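Local coordinates for protein protease (Penicillium cyclopium, PDB 5Z6O) that hydrolyses peptide bonds in proteins as a subtilisin-like serine protease of the proteinase K type, probably including casein, gelatin and collagen, at residues S8-L13 with K210-A215. Residues are numbered along the deposited sequence; the frame is centred on the assembly and turned at random.
Sequences SPSWGL and KDITAA
The Trp11 indole meets the 210-215 segment chiefly with its N-H edge. There Trp11 NE1 donates to Lys210 O at 2.8 Å. This oxygen lies in the ring plane, and its C=O points almost straight at the donor (163°). A weak second bond runs from Trp11 NE1 to Asp211 O at 3.1 Å, bent to 121° at the hydrogen. One N-H thus serves two successive carbonyls, mainly that of Lys210. Ile212 CD1 stands obliquely over the rim of the ring, 3.9 Å from Trp11 CE2. The two side chains cross at about a right angle. An alanine in place of Trp11 would probably leave both carbonyls without this donor and open a gap beside Ile212 CD1. Farther along, Ser10 OG, anti to its own backbone N (chi1 179°), accepts a weak bond from Thr213 N at 3.3 Å. Thr213 CB lies against Pro9 O at 3.7 Å, a van der Waals contact, while Thr213 OG1 bonds to Thr223 OG1. Ile212 also packs on Met229 and His233 of helix 227-245. Ser10 is the N-cap residue of helix 11-16. The contact joins this N-terminal helix of the subtilase fold to an antiparallel hairpin, where Asp211 and Ile212 form a G1 beta bulge opposite Leu224.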
# COMPACT_ATOMS: atom_id res chain seq x y z
N SER A 8 -7.32 7.14 -16.72
CA SER A 8 -6.89 6.00 -15.93
C SER A 8 -8.11 5.28 -15.35
O SER A 8 -9.09 5.93 -14.97
CB SER A 8 -5.99 6.46 -14.80
OG SER A 8 -6.67 7.42 -14.00
N PRO A 9 -8.04 3.96 -15.23
CA PRO A 9 -9.25 3.18 -14.88
C PRO A 9 -9.61 3.20 -13.40
O PRO A 9 -10.59 2.54 -13.02
CB PRO A 9 -8.88 1.76 -15.33
CG PRO A 9 -7.42 1.72 -15.23
CD PRO A 9 -6.92 3.10 -15.64
N SER A 10 -8.85 3.90 -12.56
CA SER A 10 -9.25 4.09 -11.17
C SER A 10 -8.98 5.55 -10.83
O SER A 10 -7.88 6.03 -11.11
CB SER A 10 -8.45 3.18 -10.23
OG SER A 10 -8.86 3.41 -8.87
N TRP A 11 -9.97 6.24 -10.23
CA TRP A 11 -9.81 7.66 -9.89
C TRP A 11 -8.64 7.89 -8.95
O TRP A 11 -8.06 8.97 -8.95
CB TRP A 11 -11.12 8.24 -9.28
CG TRP A 11 -11.40 7.74 -7.90
CD1 TRP A 11 -12.12 6.61 -7.55
CD2 TRP A 11 -10.96 8.32 -6.67
NE1 TRP A 11 -12.13 6.46 -6.18
CE2 TRP A 11 -11.40 7.48 -5.62
CE3 TRP A 11 -10.20 9.44 -6.35
CZ2 TRP A 11 -11.14 7.76 -4.28
CZ3 TRP A 11 -9.94 9.71 -4.99
CH2 TRP A 11 -10.44 8.89 -3.99
N GLY A 12 -8.25 6.88 -8.16
CA GLY A 12 -7.18 7.10 -7.19
C GLY A 12 -5.83 7.37 -7.86
O GLY A 12 -5.04 8.20 -7.37
N LEU A 13 -5.57 6.73 -9.00
CA LEU A 13 -4.33 6.99 -9.72
C LEU A 13 -4.27 8.44 -10.18
O LEU A 13 -3.28 9.14 -9.96
CB LEU A 13 -4.22 6.06 -10.94
CG LEU A 13 -4.12 4.57 -10.62
CD1 LEU A 13 -3.99 3.82 -11.94
CD2 LEU A 13 -2.89 4.25 -9.73
N LYS A 210 -11.85 4.80 -1.36
CA LYS A 210 -13.24 4.42 -1.61
C LYS A 210 -13.45 4.26 -3.10
O LYS A 210 -13.06 5.14 -3.89
CB LYS A 210 -14.22 5.47 -1.06
CG LYS A 210 -15.69 5.15 -1.40
CD LYS A 210 -16.64 6.13 -0.71
CE LYS A 210 -18.10 5.72 -0.94
NZ LYS A 210 -18.55 6.22 -2.25
N ASP A 211 -14.06 3.12 -3.48
CA ASP A 211 -14.34 2.78 -4.88
C ASP A 211 -13.06 2.79 -5.72
O ASP A 211 -12.95 3.52 -6.70
CB ASP A 211 -15.43 3.68 -5.49
CG ASP A 211 -16.76 3.52 -4.78
OD1 ASP A 211 -17.08 2.39 -4.39
OD2 ASP A 211 -17.47 4.51 -4.58
N ILE A 212 -12.13 1.91 -5.33
CA ILE A 212 -10.83 1.78 -5.99
C ILE A 212 -10.88 0.53 -6.87
O ILE A 212 -11.20 -0.55 -6.39
CB ILE A 212 -9.70 1.68 -4.96
CG1 ILE A 212 -9.63 2.94 -4.09
CG2 ILE A 212 -8.37 1.34 -5.68
CD1 ILE A 212 -9.36 4.20 -4.94
N THR A 213 -10.61 0.69 -8.17
CA THR A 213 -10.65 -0.42 -9.11
C THR A 213 -9.25 -0.98 -9.33
O THR A 213 -8.30 -0.23 -9.57
CB THR A 213 -11.25 0.05 -10.43
OG1 THR A 213 -12.56 0.57 -10.16
CG2 THR A 213 -11.32 -1.10 -11.49
N ALA A 214 -9.13 -2.32 -9.29
CA ALA A 214 -7.83 -2.95 -9.53
C ALA A 214 -8.04 -4.41 -9.93
O ALA A 214 -9.18 -4.89 -10.00
CB ALA A 214 -6.93 -2.87 -8.28
N ALA A 215 -6.94 -5.13 -10.18
CA ALA A 215 -7.02 -6.50 -10.69
C ALA A 215 -7.66 -7.45 -9.67
O ALA A 215 -7.57 -7.26 -8.45
CB ALA A 215 -5.61 -7.01 -11.01